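Local coordinates for protein CDP-glucose-4,6-dehydratase (Yersinia pseudotuberculosis, PDB 1RKX) that catalyses the NAD-dependent conversion of CDP-D-glucose to CDP-4-keto-6-deoxy-D-glucose, with loss of water, as a short-chain dehydrogenase/reductase-type lyase, at residues V124-Y136 / Y181-N195. Numbering follows the deposited sequence.
Sequences VKAVVNITSDKCY and YGQHGTAVATVRAGN. With NAD (nicotinamide-adenine-dinucleotide), chain G.
Two groups grip the carbonyl oxygen of Val124: Thr186 OG1 donates to Val124 O over 2.7 Å, lying in the carbonyl plane, and a water that also binds His184 O donates to it as well. Thr186 has its hydroxyl anti to the carbonyl carbon (chi1 -53°), which leaves the methyl CG2 to meet Val127 CG2. Beside this, Lys125 NZ donates to Tyr181 OH at 3.0 Å, the two side chains crossing at about a right angle.

From here 126-130 and 187-192 run parallel, exchanging backbone bonds from Ala187 N to Lys125 O through to Thr131 N to Val191 O; Asn129 N to Ala189 O, 2.9 Å, is nearly straight at 175°. On one face Val191 spreads its two methyls, CG1 against Val128 CG1 at 3.7 Å and CG2 against Ile130 CG1 at 3.5 Å. On the other, Val127 and Val188 lie side by side.

Toward the C-terminal ends of the strands, Arg192 reaches out extended, its CD near Cys135 SG, and NH1 gives Tyr136 OH a 2.8 Å bond in the guanidinium plane. Glu165 takes Arg192 NE in a salt bridge and accepts from Thr131 OG1, while Asn261 is a second partner of Tyr136 OH. Ser132 OG accepts from Lys134 N in an ST turn and bonds Tyr157 OH. Ser132 OG also lies 3.3 Å from NAD C5N, on the nicotinamide ring; Ala193 O comes within 3.2 Å of NAD C5N. The turns that follow the two strands thus line the nicotinamide site, as expected of a Rossmann-type sheet.

Strand 83-86 flanks 126-130 and 259-261 flanks 187-192, with helix 156-175 packed on the Val188 and Thr190 face and helix 236-251 on the Ala187 and Val191 face.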
ATOM      1  N   VAL C 124      -6.137  29.836 -20.252  1.00 26.75           N
ATOM      2  CA  VAL C 124      -4.897  29.369 -19.646  1.00 23.57           C
ATOM      3  C   VAL C 124      -4.609  27.955 -20.147  1.00 22.12           C
ATOM      4  O   VAL C 124      -5.434  27.051 -20.005  1.00 23.81           O
ATOM      5  CB  VAL C 124      -4.987  29.374 -18.111  1.00 23.74           C
ATOM      6  CG1 VAL C 124      -3.674  28.886 -17.517  1.00 21.47           C
ATOM      7  CG2 VAL C 124      -5.297  30.790 -17.612  1.00 22.91           C
ATOM      8  N   LYS C 125      -3.430  27.771 -20.733  1.00 23.64           N
ATOM      9  CA  LYS C 125      -3.035  26.484 -21.294  1.00 26.62           C
ATOM     10  C   LYS C 125      -2.271  25.593 -20.314  1.00 23.07           C
ATOM     11  O   LYS C 125      -2.424  24.368 -20.328  1.00 21.95           O
ATOM     12  CB  LYS C 125      -2.177  26.709 -22.547  1.00 29.54           C
ATOM     13  CG  LYS C 125      -2.875  27.466 -23.682  1.00 38.29           C
ATOM     14  CD  LYS C 125      -3.401  26.517 -24.750  1.00 43.71           C
ATOM     15  CE  LYS C 125      -4.463  25.591 -24.187  1.00 46.02           C
ATOM     16  NZ  LYS C 125      -4.761  24.424 -25.065  1.00 44.52           N
ATOM     17  N   ALA C 126      -1.451  26.204 -19.467  1.00 20.00           N
ATOM     18  CA  ALA C 126      -0.663  25.444 -18.501  1.00 21.67           C
ATOM     19  C   ALA C 126      -0.645  26.081 -17.121  1.00 19.88           C
ATOM     20  O   ALA C 126      -0.416  27.283 -16.976  1.00 18.43           O
ATOM     21  CB  ALA C 126       0.769  25.278 -19.008  1.00 21.24           C
ATOM     22  N   VAL C 127      -0.887  25.260 -16.104  1.00 18.95           N
ATOM     23  CA  VAL C 127      -0.880  25.731 -14.730  1.00 16.62           C
ATOM     24  C   VAL C 127       0.072  24.847 -13.931  1.00 18.14           C
ATOM     25  O   VAL C 127      -0.070  23.619 -13.902  1.00 18.27           O
ATOM     26  CB  VAL C 127      -2.287  25.651 -14.087  1.00 17.22           C
ATOM     27  CG1 VAL C 127      -2.235  26.178 -12.642  1.00 15.67           C
ATOM     28  CG2 VAL C 127      -3.286  26.454 -14.908  1.00 17.74           C
ATOM     29  N   VAL C 128       1.052  25.474 -13.297  1.00 17.48           N
ATOM     30  CA  VAL C 128       2.015  24.754 -12.489  1.00 19.45           C
ATOM     31  C   VAL C 128       1.885  25.272 -11.066  1.00 17.45           C
ATOM     32  O   VAL C 128       2.293  26.391 -10.751  1.00 17.59           O
ATOM     33  CB  VAL C 128       3.451  24.971 -12.991  1.00 17.40           C
ATOM     34  CG1 VAL C 128       4.441  24.328 -12.021  1.00 18.38           C
ATOM     35  CG2 VAL C 128       3.609  24.356 -14.375  1.00 20.07           C
ATOM     36  N   ASN C 129       1.295  24.447 -10.214  1.00 17.93           N
ATOM     37  CA  ASN C 129       1.087  24.818  -8.830  1.00 16.44           C
ATOM     38  C   ASN C 129       2.182  24.256  -7.932  1.00 14.68           C
ATOM     39  O   ASN C 129       2.309  23.045  -7.773  1.00 16.17           O
ATOM     40  CB  ASN C 129      -0.288  24.325  -8.369  1.00 17.33           C
ATOM     41  CG  ASN C 129      -0.499  24.513  -6.888  1.00 20.26           C
ATOM     42  OD1 ASN C 129       0.111  25.388  -6.274  1.00 20.71           O
ATOM     43  ND2 ASN C 129      -1.378  23.704  -6.304  1.00 19.74           N
ATOM     44  N   ILE C 130       2.971  25.151  -7.354  1.00 15.61           N
ATOM     45  CA  ILE C 130       4.050  24.769  -6.458  1.00 17.74           C
ATOM     46  C   ILE C 130       3.481  24.472  -5.074  1.00 17.52           C
ATOM     47  O   ILE C 130       2.916  25.351  -4.412  1.00 15.57           O
ATOM     48  CB  ILE C 130       5.107  25.894  -6.317  1.00 17.53           C
ATOM     49  CG1 ILE C 130       5.965  25.977  -7.580  1.00 18.21           C
ATOM     50  CG2 ILE C 130       6.005  25.629  -5.113  1.00 19.30           C
ATOM     51  CD1 ILE C 130       5.200  26.375  -8.822  1.00 20.50           C
ATOM     52  N   THR C 131       3.622  23.228  -4.640  1.00 16.27           N
ATOM     53  CA  THR C 131       3.138  22.858  -3.319  1.00 14.08           C
ATOM     54  C   THR C 131       4.363  22.719  -2.420  1.00 15.30           C
ATOM     55  O   THR C 131       4.925  23.732  -1.992  1.00 15.37           O
ATOM     56  CB  THR C 131       2.299  21.551  -3.379  1.00 14.60           C
ATOM     57  OG1 THR C 131       3.075  20.486  -3.937  1.00 14.32           O
ATOM     58  CG2 THR C 131       1.062  21.776  -4.238  1.00 12.48           C
ATOM     59  N   SER C 132       4.812  21.494  -2.159  1.00 15.97           N
ATOM     60  CA  SER C 132       5.985  21.309  -1.308  1.00 17.21           C
ATOM     61  C   SER C 132       6.394  19.853  -1.230  1.00 16.25           C
ATOM     62  O   SER C 132       5.589  18.973  -1.490  1.00 17.61           O
ATOM     63  CB  SER C 132       5.694  21.809   0.112  1.00 17.39           C
ATOM     64  OG  SER C 132       6.792  21.553   0.979  1.00 19.30           O
ATOM     65  N   ASP C 133       7.653  19.603  -0.887  1.00 16.38           N
ATOM     66  CA  ASP C 133       8.109  18.230  -0.731  1.00 17.75           C
ATOM     67  C   ASP C 133       7.447  17.701   0.551  1.00 17.45           C
ATOM     68  O   ASP C 133       7.342  16.490   0.756  1.00 16.53           O
ATOM     69  CB  ASP C 133       9.645  18.170  -0.627  1.00 18.04           C
ATOM     70  CG  ASP C 133      10.188  18.936   0.566  1.00 19.14           C
ATOM     71  OD1 ASP C 133       9.721  20.073   0.804  1.00 20.22           O
ATOM     72  OD2 ASP C 133      11.095  18.407   1.257  1.00 17.88           O
ATOM     73  N   LYS C 134       6.962  18.618   1.389  1.00 18.24           N
ATOM     74  CA  LYS C 134       6.310  18.252   2.650  1.00 19.20           C
ATOM     75  C   LYS C 134       4.817  17.923   2.534  1.00 17.22           C
ATOM     76  O   LYS C 134       4.139  17.757   3.545  1.00 14.85           O
ATOM     77  CB  LYS C 134       6.492  19.377   3.679  1.00 21.35           C
ATOM     78  CG  LYS C 134       7.942  19.771   3.920  1.00 27.71           C
ATOM     79  CD  LYS C 134       8.775  18.573   4.338  1.00 31.87           C
ATOM     80  CE  LYS C 134      10.248  18.943   4.485  1.00 35.49           C
ATOM     81  NZ  LYS C 134      10.469  19.942   5.574  1.00 37.30           N
ATOM     82  N   CYS C 135       4.294  17.824   1.316  1.00 13.33           N
ATOM     83  CA  CYS C 135       2.874  17.517   1.167  1.00 16.11           C
ATOM     84  C   CYS C 135       2.568  16.047   1.475  1.00 15.06           C
ATOM     85  O   CYS C 135       1.417  15.685   1.702  1.00 14.98           O
ATOM     86  CB  CYS C 135       2.401  17.836  -0.254  1.00 10.59           C
ATOM     87  SG  CYS C 135       3.143  16.793  -1.503  1.00 15.92           S
ATOM     88  N   TYR C 136       3.594  15.203   1.483  1.00 13.59           N
ATOM     89  CA  TYR C 136       3.394  13.777   1.730  1.00 16.22           C
ATOM     90  C   TYR C 136       3.185  13.395   3.181  1.00 18.00           C
ATOM     91  O   TYR C 136       3.851  13.916   4.072  1.00 15.98           O
ATOM     92  CB  TYR C 136       4.577  12.955   1.212  1.00 15.88           C
ATOM     93  CG  TYR C 136       4.782  13.005  -0.282  1.00 15.59           C
ATOM     94  CD1 TYR C 136       5.742  13.853  -0.850  1.00 14.09           C
ATOM     95  CD2 TYR C 136       4.030  12.191  -1.127  1.00 14.18           C
ATOM     96  CE1 TYR C 136       5.944  13.881  -2.226  1.00 15.29           C
ATOM     97  CE2 TYR C 136       4.224  12.211  -2.506  1.00 14.63           C
ATOM     98  CZ  TYR C 136       5.181  13.055  -3.047  1.00 14.15           C
ATOM     99  OH  TYR C 136       5.387  13.079  -4.405  1.00 14.64           O
ATOM    100  N   TYR C 181     -10.309  18.088 -22.276  1.00 31.40           N
ATOM    101  CA  TYR C 181      -9.250  19.006 -22.680  1.00 31.93           C
ATOM    102  C   TYR C 181      -9.579  19.730 -23.983  1.00 33.56           C
ATOM    103  O   TYR C 181      -9.283  20.915 -24.136  1.00 31.33           O
ATOM    104  CB  TYR C 181      -7.930  18.259 -22.842  1.00 29.62           C
ATOM    105  CG  TYR C 181      -6.775  19.165 -23.198  1.00 29.87           C
ATOM    106  CD1 TYR C 181      -6.165  19.969 -22.230  1.00 28.04           C
ATOM    107  CD2 TYR C 181      -6.304  19.240 -24.513  1.00 28.32           C
ATOM    108  CE1 TYR C 181      -5.114  20.825 -22.563  1.00 26.61           C
ATOM    109  CE2 TYR C 181      -5.259  20.089 -24.857  1.00 27.25           C
ATOM    110  CZ  TYR C 181      -4.667  20.880 -23.881  1.00 29.14           C
ATOM    111  OH  TYR C 181      -3.635  21.727 -24.224  1.00 27.06           O
ATOM    112  N   GLY C 182     -10.194  19.010 -24.917  1.00 34.02           N
ATOM    113  CA  GLY C 182     -10.546  19.601 -26.194  1.00 37.15           C
ATOM    114  C   GLY C 182     -11.467  20.795 -26.059  1.00 38.79           C
ATOM    115  O   GLY C 182     -11.651  21.548 -27.010  1.00 40.45           O
ATOM    116  N   GLN C 183     -12.043  20.979 -24.875  1.00 42.40           N
ATOM    117  CA  GLN C 183     -12.953  22.093 -24.648  1.00 42.72           C
ATOM    118  C   GLN C 183     -12.304  23.229 -23.857  1.00 38.02           C
ATOM    119  O   GLN C 183     -12.258  24.366 -24.326  1.00 37.17           O
ATOM    120  CB  GLN C 183     -14.201  21.601 -23.916  1.00 49.06           C
ATOM    121  CG  GLN C 183     -14.739  20.276 -24.437  1.00 59.19           C
ATOM    122  CD  GLN C 183     -16.040  19.870 -23.769  1.00 64.31           C
ATOM    123  OE1 GLN C 183     -16.175  19.947 -22.547  1.00 66.39           O
ATOM    124  NE2 GLN C 183     -17.003  19.423 -24.568  1.00 66.31           N
ATOM    125  N   HIS C 184     -11.799  22.922 -22.664  1.00 33.41           N
ATOM    126  CA  HIS C 184     -11.174  23.937 -21.821  1.00 29.12           C
ATOM    127  C   HIS C 184      -9.721  24.226 -22.181  1.00 26.22           C
ATOM    128  O   HIS C 184      -9.259  25.359 -22.054  1.00 25.59           O
ATOM    129  CB  HIS C 184     -11.285  23.537 -20.338  1.00 27.26           C
ATOM    130  CG  HIS C 184     -10.648  22.221 -20.010  1.00 26.83           C
ATOM    131  ND1 HIS C 184      -9.291  22.079 -19.810  1.00 26.44           N
ATOM    132  CD2 HIS C 184     -11.183  20.988 -19.842  1.00 25.68           C
ATOM    133  CE1 HIS C 184      -9.019  20.817 -19.531  1.00 26.27           C
ATOM    134  NE2 HIS C 184     -10.149  20.134 -19.544  1.00 25.01           N
ATOM    135  N   GLY C 185      -9.004  23.198 -22.617  1.00 24.49           N
ATOM    136  CA  GLY C 185      -7.613  23.364 -23.008  1.00 24.93           C
ATOM    137  C   GLY C 185      -6.625  23.693 -21.903  1.00 24.62           C
ATOM    138  O   GLY C 185      -5.528  24.170 -22.177  1.00 25.02           O
ATOM    139  N   THR C 186      -6.989  23.430 -20.652  1.00 24.97           N
ATOM    140  CA  THR C 186      -6.095  23.736 -19.538  1.00 23.48           C
ATOM    141  C   THR C 186      -5.455  22.480 -18.946  1.00 21.87           C
ATOM    142  O   THR C 186      -6.154  21.555 -18.536  1.00 23.02           O
ATOM    143  CB  THR C 186      -6.855  24.476 -18.417  1.00 23.81           C
ATOM    144  OG1 THR C 186      -7.518  25.624 -18.968  1.00 26.22           O
ATOM    145  CG2 THR C 186      -5.890  24.932 -17.328  1.00 23.99           C
ATOM    146  N   ALA C 187      -4.122  22.456 -18.913  1.00 21.55           N
ATOM    147  CA  ALA C 187      -3.371  21.330 -18.366  1.00 20.19           C
ATOM    148  C   ALA C 187      -2.827  21.773 -17.008  1.00 19.15           C
ATOM    149  O   ALA C 187      -1.949  22.628 -16.936  1.00 18.80           O
ATOM    150  CB  ALA C 187      -2.224  20.955 -19.305  1.00 20.45           C
ATOM    151  N   VAL C 188      -3.353  21.180 -15.941  1.00 20.51           N
ATOM    152  CA  VAL C 188      -2.968  21.542 -14.576  1.00 18.65           C
ATOM    153  C   VAL C 188      -2.105  20.505 -13.858  1.00 16.69           C
ATOM    154  O   VAL C 188      -2.448  19.325 -13.805  1.00 17.68           O
ATOM    155  CB  VAL C 188      -4.227  21.791 -13.723  1.00 19.66           C
ATOM    156  CG1 VAL C 188      -3.831  22.303 -12.334  1.00 19.83           C
ATOM    157  CG2 VAL C 188      -5.141  22.786 -14.429  1.00 21.41           C
ATOM    158  N   ALA C 189      -0.994  20.959 -13.284  1.00 16.27           N
ATOM    159  CA  ALA C 189      -0.089  20.064 -12.573  1.00 17.25           C
ATOM    160  C   ALA C 189       0.410  20.666 -11.262  1.00 17.57           C
ATOM    161  O   ALA C 189       0.298  21.869 -11.032  1.00 14.94           O
ATOM    162  CB  ALA C 189       1.107  19.729 -13.462  1.00 16.63           C
ATOM    163  N   THR C 190       0.942  19.811 -10.394  1.00 15.01           N
ATOM    164  CA  THR C 190       1.525  20.276  -9.145  1.00 16.29           C
ATOM    165  C   THR C 190       2.983  19.841  -9.163  1.00 15.43           C
ATOM    166  O   THR C 190       3.328  18.829  -9.780  1.00 17.01           O
ATOM    167  CB  THR C 190       0.829  19.688  -7.886  1.00 15.74           C
ATOM    168  OG1 THR C 190       0.792  18.257  -7.966  1.00 14.57           O
ATOM    169  CG2 THR C 190      -0.586  20.242  -7.753  1.00 15.31           C
ATOM    170  N   VAL C 191       3.842  20.618  -8.513  1.00 15.71           N
ATOM    171  CA  VAL C 191       5.258  20.291  -8.453  1.00 16.56           C
ATOM    172  C   VAL C 191       5.696  20.279  -6.993  1.00 16.36           C
ATOM    173  O   VAL C 191       5.363  21.171  -6.212  1.00 14.99           O
ATOM    174  CB  VAL C 191       6.115  21.284  -9.287  1.00 16.80           C
ATOM    175  CG1 VAL C 191       5.804  21.098 -10.765  1.00 16.39           C
ATOM    176  CG2 VAL C 191       5.846  22.720  -8.867  1.00 17.22           C
ATOM    177  N   ARG C 192       6.445  19.248  -6.635  1.00 13.99           N
ATOM    178  CA  ARG C 192       6.894  19.054  -5.267  1.00 17.06           C
ATOM    179  C   ARG C 192       8.413  19.067  -5.168  1.00 16.20           C
ATOM    180  O   ARG C 192       9.090  18.243  -5.786  1.00 15.71           O
ATOM    181  CB  ARG C 192       6.328  17.720  -4.766  1.00 13.71           C
ATOM    182  CG  ARG C 192       4.820  17.601  -5.008  1.00 15.60           C
ATOM    183  CD  ARG C 192       4.328  16.156  -5.036  1.00 16.23           C
ATOM    184  NE  ARG C 192       2.910  16.077  -5.395  1.00 14.42           N
ATOM    185  CZ  ARG C 192       2.256  14.947  -5.626  1.00 14.03           C
ATOM    186  NH1 ARG C 192       2.884  13.784  -5.548  1.00 14.73           N
ATOM    187  NH2 ARG C 192       0.964  14.978  -5.925  1.00 14.15           N
ATOM    188  N   ALA C 193       8.939  19.998  -4.379  1.00 16.10           N
ATOM    189  CA  ALA C 193      10.380  20.128  -4.199  1.00 19.61           C
ATOM    190  C   ALA C 193      10.675  20.850  -2.892  1.00 20.45           C
ATOM    191  O   ALA C 193       9.827  21.577  -2.373  1.00 21.13           O
ATOM    192  CB  ALA C 193      10.979  20.907  -5.371  1.00 19.24           C
ATOM    193  N   GLY C 194      11.876  20.658  -2.360  1.00 19.80           N
ATOM    194  CA  GLY C 194      12.227  21.321  -1.120  1.00 20.90           C
ATOM    195  C   GLY C 194      13.721  21.535  -0.974  1.00 21.72           C
ATOM    196  O   GLY C 194      14.492  21.252  -1.894  1.00 19.96           O
ATOM    197  N   ASN C 195      14.128  22.051   0.181  1.00 20.59           N
ATOM    198  CA  ASN C 195      15.545  22.281   0.470  1.00 22.83           C
ATOM    199  C   ASN C 195      16.235  23.093  -0.622  1.00 22.91           C
ATOM    200  O   ASN C 195      17.336  22.757  -1.065  1.00 23.16           O
ATOM    201  CB  ASN C 195      16.255  20.938   0.615  1.00 25.93           C
ATOM    202  CG  ASN C 195      15.424  19.926   1.380  1.00 30.45           C
ATOM    203  OD1 ASN C 195      15.175  20.081   2.576  1.00 29.40           O
ATOM    204  ND2 ASN C 195      14.977  18.888   0.683  1.00 32.65           N
TER
HETATM  205  PA  NAD G 360       9.424  33.216  -0.019  1.00 19.30           P
HETATM  206  O1A NAD G 360       8.903  33.550   1.324  1.00 17.42           O
HETATM  207  O2A NAD G 360      10.712  33.841  -0.422  1.00 16.65           O
HETATM  208  O5B NAD G 360       8.336  33.563  -1.151  1.00 17.95           O
HETATM  209  C5B NAD G 360       6.929  33.463  -0.822  1.00 20.21           C
HETATM  210  C4B NAD G 360       6.088  34.347  -1.745  1.00 18.90           C
HETATM  211  O4B NAD G 360       4.748  34.129  -1.249  1.00 19.17           O
HETATM  212  C3B NAD G 360       6.367  35.831  -1.562  1.00 17.88           C
HETATM  213  O3B NAD G 360       6.537  36.394  -2.878  1.00 15.33           O
HETATM  214  C2B NAD G 360       5.131  36.314  -0.825  1.00 17.82           C
HETATM  215  O2B NAD G 360       4.843  37.724  -1.041  1.00 18.41           O
HETATM  216  C1B NAD G 360       4.082  35.360  -1.333  1.00 18.30           C
HETATM  217  N9A NAD G 360       2.905  35.317  -0.480  1.00 19.67           N
HETATM  218  C8A NAD G 360       2.793  34.775   0.773  1.00 19.70           C
HETATM  219  N7A NAD G 360       1.579  34.907   1.303  1.00 19.19           N
HETATM  220  C5A NAD G 360       0.865  35.580   0.330  1.00 20.48           C
HETATM  221  C6A NAD G 360      -0.475  36.022   0.288  1.00 19.75           C
HETATM  222  N6A NAD G 360      -1.376  35.868   1.236  1.00 21.75           N
HETATM  223  N1A NAD G 360      -0.891  36.675  -0.843  1.00 21.22           N
HETATM  224  C2A NAD G 360       0.025  36.854  -1.850  1.00 19.89           C
HETATM  225  N3A NAD G 360       1.287  36.489  -1.922  1.00 20.28           N
HETATM  226  C4A NAD G 360       1.661  35.844  -0.783  1.00 19.51           C
HETATM  227  O3  NAD G 360       9.516  31.662  -0.132  1.00 18.33           O
HETATM  228  PN  NAD G 360      10.047  30.702  -1.346  1.00 24.80           P
HETATM  229  O1N NAD G 360      11.204  30.005  -0.777  1.00 20.03           O
HETATM  230  O2N NAD G 360      10.387  31.563  -2.507  1.00 20.63           O
HETATM  231  O5D NAD G 360       8.843  29.695  -1.546  1.00 22.27           O
HETATM  232  C5D NAD G 360       8.190  29.705  -2.820  1.00 19.96           C
HETATM  233  C4D NAD G 360       7.124  28.628  -2.865  1.00 20.25           C
HETATM  234  O4D NAD G 360       7.864  27.365  -2.779  1.00 18.53           O
HETATM  235  C3D NAD G 360       6.105  28.550  -1.728  1.00 19.84           C
HETATM  236  O3D NAD G 360       4.887  27.988  -2.254  1.00 18.57           O
HETATM  237  C2D NAD G 360       6.781  27.590  -0.757  1.00 18.41           C
HETATM  238  O2D NAD G 360       5.812  27.008   0.131  1.00 14.64           O
HETATM  239  C1D NAD G 360       7.371  26.587  -1.713  1.00 20.09           C
HETATM  240  N1N NAD G 360       8.440  25.806  -1.102  1.00 19.94           N
HETATM  241  C2N NAD G 360       9.728  26.324  -0.881  1.00 19.79           C
HETATM  242  C3N NAD G 360      10.823  25.464  -0.333  1.00 21.71           C
HETATM  243  C7N NAD G 360      12.159  26.069  -0.184  1.00 22.33           C
HETATM  244  O7N NAD G 360      13.058  25.333   0.250  1.00 21.74           O
HETATM  245  N7N NAD G 360      12.434  27.353  -0.494  1.00 21.40           N
HETATM  246  C4N NAD G 360      10.483  24.063   0.125  1.00 21.57           C
HETATM  247  C5N NAD G 360       9.065  23.683  -0.157  1.00 21.82           C
HETATM  248  C6N NAD G 360       8.158  24.461  -0.710  1.00 20.82           C
HETATM  249  O   HOH W   1      -7.192  27.284 -22.108  1.00 25.91           O
HETATM  250  O   HOH W   2      -2.230  22.922 -22.547  1.00 25.62           O
HETATM  251  O   HOH W   3      13.009  16.685   0.483  1.00 24.81           O